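PDB 3CLQ: DUF1116 domain-containing protein from Enterococcus faecalis, which is of unknown function but belongs to the AllG family, whose namesake is a subunit of oxamate carbamoyltransferase, an enzyme of allantoin breakdown. Local coordinates for residues B[18-22]-B[349-354]; B[189-193]-B[383-387]; B[241-245]-B[309-313]; B[319-323]-B[357-361]. All coordinates share one frame; numbering follows the deposited sequence.

Interaction 1. Residues B[18-22]-B[349-354]; sequences VTRII and TKENPN
I22, at the end of helix 6-23, presses its aliphatic branches against the amide of N352, a polar group that is itself folded back into its own chain. The CG2 methyl of I22 comes within 3.5 Å of N352 OD1, and the two side chains lie antiparallel, side by side. That oxygen is already engaged: it accepts from N354 N at 2.9 Å, the donor standing 42° out of the carbonyl plane, which closes an Asx turn at N352-N354. With its CG anti to the backbone N (chi1 -178°), N352 brings CB and CG alongside I22 CG1. The rest of the strand is met by the other arm of the isoleucine, whose CD1 reaches K350 CG at 3.8 Å, the two side chains crossing at about a right angle. A turn earlier on the helix, V18 CG1 touches T349 CG2 at 4.0 Å, while I22 CG2 also rests on P353 CD at the same separation. The axes of 18-22 and 350-352 run 16° from parallel and 9.5 Å apart at closest approach, and T349 and K350 together face T367 of the adjacent strand 363-369 in a classic beta bulge. K350 bends at its third torsion, and its NZ ends in a salt bridge to E15, one turn before T19 on the same helix. T349 OG1 is bonded to the carbonyl of G368. V18 and I22 thus pack on aliphatic carbons and on the flank of an amide whose oxygen is occupied by N354 N, which makes the join one of van der Waals contact.

Interaction 2. Residues B[189-193]-B[383-387]; sequences ECHNR and INTAI
H191 and N192 converge from one loop on a single backbone oxygen of strand 383-388, that of N384. The imidazole of H191 lies with one face under this oxygen, which sits 3.2 Å above the ring plane and over its centre, so the ring's nitrogens do not use it as an acceptor. An extended first torsion, CG anti to the backbone N (chi1 -169°), carries the ring out to the strand, where NE2 also comes 4.0 Å from T385 CB. N192 takes the other course: its CG stands beside its own backbone N (chi1 -60°), and its ND2 donates to N384 O at 3.1 Å. This bond reaches the oxygen almost perpendicularly, 85° out of the carbonyl plane. The ND2 of N192 also passes 3.2 Å from CB of N384, and OD1 of N192 lies beside T385 CA.

E189 holds the loop in shape with its compact side chain. Its OE1 accepts from H191 N at 2.6 Å and from R193 N, the two donors approaching from opposite faces of the carboxylate, while OE2 accepts both N192 N at 2.8 Å and N192 ND2. The amide that grips the strand is therefore itself positioned by a buried carboxylate. Beyond the contact, H191 ND1 lies beside E311 OE2, modelled too close for the bond between them to be more than doubtful, and the ring touches S307. This Ser-His-Glu grouping resembles a charge relay, a pattern consistent with an active site but unconfirmed in this protein of unknown function.

Interaction 3. Residues B[241-245]-B[309-313]; sequences AKCAL and ITETY
The ring of Y313 is bordered by three residues of helix 234-247. L245 CD2 lies at its edge, near the ring plane, while the methyls of A241 and A244 approach obliquely. A244 CB is 3.6 Å from CE1, and A241 CB meets the CB of Y313 at 3.7 Å, close to where the ring begins. CG of Y313 is anti to its backbone N (chi1 179°), an extended setting that swings the ring across to the flank of the longer helix.

A241, A244 and L245 span little more than a turn of that helix, which packs against the short helix 309-313; the axes of segments 241-245 and 309-313 are 9.2 Å apart at closest approach and inclined at 49°. This is a buried helix-helix contact, in which the two alanine methyls leave room for the aromatic ring while L245 supplies the larger projection. L245 enters between I309, T312 and Y313: its CD2 stands 3.6 Å from I309 CG1, the two side chains lying head to tail, and its CG is 3.8 Å from T312 CG2. I309 completes the fit from the other end of the short helix, placing CG2 against A241 CB at 4.0 Å. T312 turns its methyl to the leucine and its hydroxyl to the carbonyl of A308. K242, whose backbone N lies against I309 CG1, sends its NZ into a salt bridge with D246.

Interaction 4. Residues B[319-323]-B[357-361]; sequences AMAAA and IPVLD
A321 meets L360 and V359 where two loop segments are packed together, a short 3-10 turn around 321-322 set against the bend that links strand 356-357 to strand 363-369. Here the bumps belong to the larger residues of the bend and the shallow surface to the alanines of the turn. L360 extends CD2 to within 3.5 Å of A321 CB. V359 comes in beside it, its first torsion (chi1 75°) sending CG1 over to A321 O, equally close at 3.5 Å, and to 4.2 Å from A321 CB. I357 supplies the third projection. Its CG2 settles on A322, 3.9 Å from CB, and also lies 4.3 Å from A321 CB, while its CD1 comes near A319 CA.

The methyl of A321 is therefore surrounded on the bend's side by three branched residues, I357, V359 and L360, each offering one methyl to it. The small side chains of A319, A321 and A322 let the backbone of the turn come near, with CA atoms of A322 and I357 just 5.6 Å apart. The turn is closed by A322 N donating to A319 O, and A321 N is held from outside by S341 OG of helix 334-343. That helix also receives M320, a selenomethionine, whose end leads away from the bend to A337 and Y340. P358 packs on P324 of the second subunit, so this joint lies next to the dimer interface. Within the bend itself, L360 N makes a weak 3.1 Å bond to I357 O.

In the fold
Interactions 1, 3, 2 and 4 form a connected path through the fold. Interaction 3, 8 Å from the chain centre, touches interaction 1 through I21 against A244 and L245, their centres 11 Å apart. It touches interaction 2 where E311 of helix 309-313 meets the H191 loop, with centres 14 Å apart, uniting parts of the unconfirmed Ser-His-Glu grouping. Interaction 2 in turn reaches interaction 4 through N384 with M320 and E189 with A323. Interactions 1 and 4 involve the outer strands, 348-352 and 356-357, of the sheet centred on 363-369, their centres about 17 Å apart. Along the sequence, interaction 3 is nested inside both 1 and 2, while interaction 4 follows 3, lies inside 2 and crosses 1.

Interaction 1. Residues B[18-22]-B[349-354]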
# COMPACT_ATOMS: atom_id res chain seq x y z
N VAL B 18 -21.96 -11.20 16.20
CA VAL B 18 -20.60 -10.75 15.90
C VAL B 18 -19.77 -11.85 15.24
O VAL B 18 -18.83 -11.56 14.48
CB VAL B 18 -19.86 -10.15 17.13
CG1 VAL B 18 -19.53 -11.21 18.16
CG2 VAL B 18 -18.57 -9.46 16.69
N THR B 19 -20.12 -13.10 15.51
CA THR B 19 -19.44 -14.22 14.87
C THR B 19 -19.78 -14.26 13.40
O THR B 19 -18.95 -14.63 12.60
CB THR B 19 -19.76 -15.59 15.50
OG1 THR B 19 -19.25 -15.62 16.83
CG2 THR B 19 -19.07 -16.70 14.73
N ARG B 20 -21.00 -13.88 13.04
CA ARG B 20 -21.31 -13.84 11.63
C ARG B 20 -20.46 -12.76 10.97
O ARG B 20 -19.72 -13.03 10.04
CB ARG B 20 -22.78 -13.62 11.38
CG ARG B 20 -23.64 -14.78 11.84
CD ARG B 20 -24.96 -14.74 11.13
NE ARG B 20 -25.32 -16.07 10.68
CZ ARG B 20 -25.98 -16.35 9.56
NH1 ARG B 20 -26.37 -15.39 8.72
NH2 ARG B 20 -26.25 -17.61 9.27
N ILE B 21 -20.53 -11.55 11.50
CA ILE B 21 -19.80 -10.43 10.96
C ILE B 21 -18.33 -10.77 10.77
O ILE B 21 -17.79 -10.61 9.67
CB ILE B 21 -19.96 -9.24 11.91
CG1 ILE B 21 -21.45 -8.90 12.05
CG2 ILE B 21 -19.12 -8.03 11.48
CD1 ILE B 21 -21.78 -7.97 13.23
N ILE B 22 -17.68 -11.25 11.82
CA ILE B 22 -16.24 -11.53 11.75
C ILE B 22 -15.92 -12.60 10.72
O ILE B 22 -14.95 -12.49 9.98
CB ILE B 22 -15.70 -11.98 13.13
CG1 ILE B 22 -15.55 -10.78 14.06
CG2 ILE B 22 -14.38 -12.75 12.99
CD1 ILE B 22 -15.45 -11.18 15.52
N THR B 349 -18.18 -5.53 20.58
CA THR B 349 -18.35 -6.84 21.21
C THR B 349 -17.05 -7.67 21.37
O THR B 349 -16.82 -8.26 22.43
CB THR B 349 -19.43 -7.67 20.51
OG1 THR B 349 -20.60 -6.86 20.29
CG2 THR B 349 -19.79 -8.89 21.35
N LYS B 350 -16.24 -7.72 20.32
CA LYS B 350 -14.89 -8.34 20.39
C LYS B 350 -14.05 -7.92 19.20
O LYS B 350 -14.58 -7.32 18.27
CB LYS B 350 -14.94 -9.88 20.49
CG LYS B 350 -15.46 -10.59 19.24
CD LYS B 350 -15.28 -12.12 19.34
CE LYS B 350 -16.25 -12.74 20.34
NZ LYS B 350 -16.26 -14.23 20.22
N GLU B 351 -12.75 -8.20 19.25
CA GLU B 351 -11.81 -7.89 18.15
C GLU B 351 -11.96 -8.90 17.01
O GLU B 351 -12.05 -10.09 17.23
CB GLU B 351 -10.34 -7.94 18.61
CG GLU B 351 -10.02 -7.16 19.88
CD GLU B 351 -8.54 -7.26 20.29
OE1 GLU B 351 -7.71 -7.80 19.51
OE2 GLU B 351 -8.21 -6.81 21.42
N ASN B 352 -11.96 -8.41 15.78
CA ASN B 352 -11.87 -9.30 14.63
C ASN B 352 -10.42 -9.76 14.41
O ASN B 352 -9.58 -8.97 14.00
CB ASN B 352 -12.37 -8.55 13.41
CG ASN B 352 -12.37 -9.39 12.18
OD1 ASN B 352 -11.84 -10.50 12.18
ND2 ASN B 352 -12.97 -8.88 11.11
N PRO B 353 -10.12 -11.05 14.67
CA PRO B 353 -8.71 -11.49 14.49
C PRO B 353 -8.21 -11.51 13.03
O PRO B 353 -7.00 -11.47 12.78
CB PRO B 353 -8.70 -12.90 15.11
CG PRO B 353 -10.10 -13.38 15.01
CD PRO B 353 -11.00 -12.14 15.11
N ASN B 354 -9.13 -11.57 12.08
CA ASN B 354 -8.79 -11.65 10.67
C ASN B 354 -8.39 -10.32 10.06
O ASN B 354 -7.98 -10.26 8.90
CB ASN B 354 -10.01 -12.18 9.90
CG ASN B 354 -10.34 -13.61 10.27
OD1 ASN B 354 -9.52 -14.49 10.11
ND2 ASN B 354 -11.56 -13.84 10.76

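Interaction 2. Residues B[189-193]-B[383-387]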
# COMPACT_ATOMS: atom_id res chain seq x y z
N GLU B 189 -7.35 3.11 6.06
CA GLU B 189 -8.36 2.81 7.05
C GLU B 189 -9.67 2.54 6.33
O GLU B 189 -10.70 2.30 6.96
CB GLU B 189 -8.49 3.92 8.08
CG GLU B 189 -8.36 5.32 7.53
CD GLU B 189 -9.52 5.72 6.64
OE1 GLU B 189 -9.57 5.27 5.48
OE2 GLU B 189 -10.39 6.49 7.10
N CYS B 190 -9.61 2.60 5.00
CA CYS B 190 -10.72 2.20 4.13
C CYS B 190 -11.98 3.06 4.20
O CYS B 190 -13.05 2.62 3.86
CB CYS B 190 -11.06 0.70 4.30
SG CYS B 190 -9.71 -0.46 3.79
N HIS B 191 -11.84 4.30 4.64
CA HIS B 191 -12.92 5.27 4.56
C HIS B 191 -12.33 6.51 3.87
O HIS B 191 -12.65 6.79 2.71
CB HIS B 191 -13.41 5.61 5.96
CG HIS B 191 -14.67 6.41 5.99
ND1 HIS B 191 -15.64 6.23 6.95
CD2 HIS B 191 -15.12 7.41 5.18
CE1 HIS B 191 -16.64 7.08 6.74
NE2 HIS B 191 -16.35 7.80 5.67
N ASN B 192 -11.45 7.22 4.57
CA ASN B 192 -10.85 8.46 4.08
C ASN B 192 -9.58 8.27 3.24
O ASN B 192 -9.38 8.97 2.24
CB ASN B 192 -10.53 9.36 5.25
CG ASN B 192 -11.78 9.72 6.05
OD1 ASN B 192 -12.61 10.51 5.57
ND2 ASN B 192 -11.92 9.15 7.27
N ARG B 193 -8.72 7.34 3.64
CA ARG B 193 -7.51 7.05 2.90
C ARG B 193 -7.63 5.64 2.30
O ARG B 193 -7.75 4.65 3.03
CB ARG B 193 -6.26 7.25 3.78
CG ARG B 193 -5.10 6.31 3.49
CD ARG B 193 -3.77 6.71 4.13
NE ARG B 193 -3.19 7.81 3.38
CZ ARG B 193 -2.04 7.78 2.70
NH1 ARG B 193 -1.29 6.70 2.66
NH2 ARG B 193 -1.65 8.87 2.06
N ILE B 383 -16.76 8.72 14.08
CA ILE B 383 -16.58 8.46 12.66
C ILE B 383 -15.82 9.59 11.98
O ILE B 383 -16.07 10.75 12.23
CB ILE B 383 -17.90 8.14 11.95
CG1 ILE B 383 -18.04 8.96 10.69
CG2 ILE B 383 -19.11 8.41 12.83
CD1 ILE B 383 -19.39 8.77 10.10
N ASN B 384 -14.83 9.23 11.17
CA ASN B 384 -14.09 10.22 10.40
C ASN B 384 -14.67 10.19 9.00
O ASN B 384 -14.82 9.12 8.40
CB ASN B 384 -12.60 9.87 10.35
CG ASN B 384 -11.83 10.17 11.66
OD1 ASN B 384 -10.81 9.52 11.96
ND2 ASN B 384 -12.28 11.18 12.42
N THR B 385 -14.99 11.35 8.46
CA THR B 385 -15.64 11.41 7.17
C THR B 385 -15.27 12.72 6.47
O THR B 385 -14.74 13.65 7.11
CB THR B 385 -17.18 11.32 7.32
OG1 THR B 385 -17.81 11.77 6.12
CG2 THR B 385 -17.67 12.22 8.44
N ALA B 386 -15.53 12.78 5.17
CA ALA B 386 -15.29 14.00 4.41
C ALA B 386 -16.34 15.06 4.73
O ALA B 386 -17.52 14.73 4.92
CB ALA B 386 -15.30 13.70 2.91
N ILE B 387 -15.93 16.33 4.80
CA ILE B 387 -16.91 17.42 4.87
C ILE B 387 -17.24 17.96 3.47
O ILE B 387 -16.36 18.23 2.65
CB ILE B 387 -16.52 18.51 5.91
CG1 ILE B 387 -15.32 19.32 5.48
CG2 ILE B 387 -16.10 17.89 7.23
CD1 ILE B 387 -14.66 20.00 6.65

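Interaction 3. Residues B[241-245]-B[309-313]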
# COMPACT_ATOMS: atom_id res chain seq x y z
N ALA B 241 -18.10 -4.29 3.77
CA ALA B 241 -18.68 -4.12 5.11
C ALA B 241 -20.19 -4.41 5.14
O ALA B 241 -20.71 -5.06 6.06
CB ALA B 241 -18.37 -2.74 5.67
N LYS B 242 -20.89 -3.91 4.12
CA LYS B 242 -22.33 -4.11 4.04
C LYS B 242 -22.63 -5.60 3.97
O LYS B 242 -23.57 -6.10 4.61
CB LYS B 242 -22.88 -3.42 2.82
CG LYS B 242 -24.31 -3.80 2.50
CD LYS B 242 -25.26 -3.47 3.63
CE LYS B 242 -26.66 -3.30 3.10
NZ LYS B 242 -27.69 -3.37 4.21
N CYS B 243 -21.83 -6.29 3.19
CA CYS B 243 -21.96 -7.72 3.02
C CYS B 243 -21.74 -8.47 4.34
O CYS B 243 -22.54 -9.33 4.69
CB CYS B 243 -21.01 -8.20 1.95
SG CYS B 243 -20.99 -9.99 1.71
N ALA B 244 -20.68 -8.14 5.07
CA ALA B 244 -20.45 -8.73 6.39
C ALA B 244 -21.53 -8.35 7.42
O ALA B 244 -22.19 -9.21 8.01
CB ALA B 244 -19.09 -8.35 6.91
N LEU B 245 -21.73 -7.05 7.62
CA LEU B 245 -22.76 -6.56 8.52
C LEU B 245 -24.16 -7.20 8.33
O LEU B 245 -24.78 -7.67 9.30
CB LEU B 245 -22.85 -5.05 8.44
CG LEU B 245 -22.04 -4.25 9.47
CD1 LEU B 245 -21.52 -5.17 10.54
CD2 LEU B 245 -20.93 -3.46 8.84
N ILE B 309 -20.71 2.66 7.22
CA ILE B 309 -20.90 1.24 7.44
C ILE B 309 -19.52 0.69 7.79
O ILE B 309 -19.35 -0.31 8.47
CB ILE B 309 -21.45 0.55 6.17
CG1 ILE B 309 -21.86 -0.89 6.48
CG2 ILE B 309 -20.46 0.64 4.99
CD1 ILE B 309 -23.23 -0.98 7.08
N THR B 310 -18.55 1.40 7.27
CA THR B 310 -17.16 1.17 7.50
C THR B 310 -16.79 1.15 9.01
O THR B 310 -16.23 0.18 9.51
CB THR B 310 -16.42 2.25 6.69
OG1 THR B 310 -16.31 1.80 5.32
CG2 THR B 310 -15.09 2.55 7.23
N GLU B 311 -17.09 2.21 9.73
CA GLU B 311 -16.89 2.16 11.16
C GLU B 311 -17.87 1.20 11.83
O GLU B 311 -17.56 0.69 12.92
CB GLU B 311 -16.96 3.55 11.76
CG GLU B 311 -17.27 4.60 10.72
CD GLU B 311 -16.06 5.45 10.37
OE1 GLU B 311 -15.20 5.64 11.25
OE2 GLU B 311 -15.99 5.95 9.22
N THR B 312 -19.02 0.95 11.21
CA THR B 312 -19.95 -0.04 11.76
C THR B 312 -19.29 -1.41 11.77
O THR B 312 -19.60 -2.21 12.63
CB THR B 312 -21.32 -0.18 11.02
OG1 THR B 312 -22.02 1.06 11.01
CG2 THR B 312 -22.21 -1.19 11.73
N TYR B 313 -18.40 -1.64 10.81
CA TYR B 313 -17.67 -2.90 10.61
C TYR B 313 -16.43 -3.03 11.49
O TYR B 313 -16.04 -4.12 11.87
CB TYR B 313 -17.22 -3.02 9.14
CG TYR B 313 -16.44 -4.30 8.84
CD1 TYR B 313 -17.08 -5.53 8.75
CD2 TYR B 313 -15.07 -4.28 8.68
CE1 TYR B 313 -16.37 -6.70 8.50
CE2 TYR B 313 -14.35 -5.42 8.42
CZ TYR B 313 -14.99 -6.63 8.33
OH TYR B 313 -14.26 -7.77 8.05

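Interaction 4. Residues B[319-323]-B[357-361]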
# COMPACT_ATOMS: atom_id res chain seq x y z
N ALA B 319 -10.60 2.41 12.90
CA ALA B 319 -9.24 1.96 12.63
C ALA B 319 -8.27 3.11 12.54
O ALA B 319 -7.12 2.92 12.27
CB ALA B 319 -9.17 1.14 11.37
N MSE B 320 -8.75 4.32 12.77
CA MSE B 320 -7.91 5.51 12.78
C MSE B 320 -6.42 5.19 12.96
O MSE B 320 -5.60 5.59 12.14
CB MSE B 320 -8.37 6.40 13.92
CG MSE B 320 -8.50 7.86 13.59
SE MSE B 320 -9.17 8.81 15.17
CE MSE B 320 -8.39 10.56 14.70
N ALA B 321 -6.07 4.47 14.01
CA ALA B 321 -4.67 4.23 14.37
C ALA B 321 -3.80 3.67 13.25
O ALA B 321 -2.60 3.87 13.24
CB ALA B 321 -4.58 3.31 15.57
N ALA B 322 -4.42 2.95 12.33
CA ALA B 322 -3.71 2.26 11.25
C ALA B 322 -3.22 3.23 10.18
O ALA B 322 -2.42 2.86 9.33
CB ALA B 322 -4.61 1.24 10.62
N ALA B 323 -3.69 4.47 10.24
CA ALA B 323 -3.53 5.37 9.13
C ALA B 323 -3.03 6.71 9.58
O ALA B 323 -3.73 7.73 9.40
CB ALA B 323 -4.87 5.53 8.45
N ILE B 357 -4.57 -4.22 13.41
CA ILE B 357 -3.84 -2.96 13.31
C ILE B 357 -2.44 -3.06 13.88
O ILE B 357 -2.25 -3.15 15.09
CB ILE B 357 -4.54 -1.86 14.09
CG1 ILE B 357 -6.01 -1.72 13.65
CG2 ILE B 357 -3.79 -0.54 13.94
CD1 ILE B 357 -6.84 -1.07 14.70
N PRO B 358 -1.43 -3.01 13.01
CA PRO B 358 -0.05 -3.26 13.39
C PRO B 358 0.42 -2.39 14.56
O PRO B 358 0.87 -2.91 15.59
CB PRO B 358 0.71 -2.91 12.12
CG PRO B 358 -0.26 -3.22 11.05
CD PRO B 358 -1.55 -2.72 11.57
N VAL B 359 0.31 -1.08 14.42
CA VAL B 359 0.86 -0.22 15.47
C VAL B 359 0.28 -0.53 16.86
O VAL B 359 0.94 -0.31 17.86
CB VAL B 359 0.76 1.29 15.11
CG1 VAL B 359 -0.66 1.77 15.26
CG2 VAL B 359 1.74 2.10 15.96
N LEU B 360 -0.95 -1.04 16.93
CA LEU B 360 -1.50 -1.49 18.22
C LEU B 360 -1.23 -2.98 18.47
O LEU B 360 -2.15 -3.74 18.81
CB LEU B 360 -3.00 -1.22 18.27
CG LEU B 360 -3.48 0.14 18.80
CD1 LEU B 360 -2.34 1.14 19.08
CD2 LEU B 360 -4.55 0.74 17.91
N ASP B 361 0.03 -3.39 18.28
CA ASP B 361 0.44 -4.77 18.49
C ASP B 361 -0.49 -5.78 17.81
O ASP B 361 -0.72 -6.87 18.33
CB ASP B 361 0.50 -5.09 19.99
CG ASP B 361 1.54 -4.26 20.74
OD1 ASP B 361 2.60 -3.92 20.14
OD2 ASP B 361 1.31 -3.98 21.95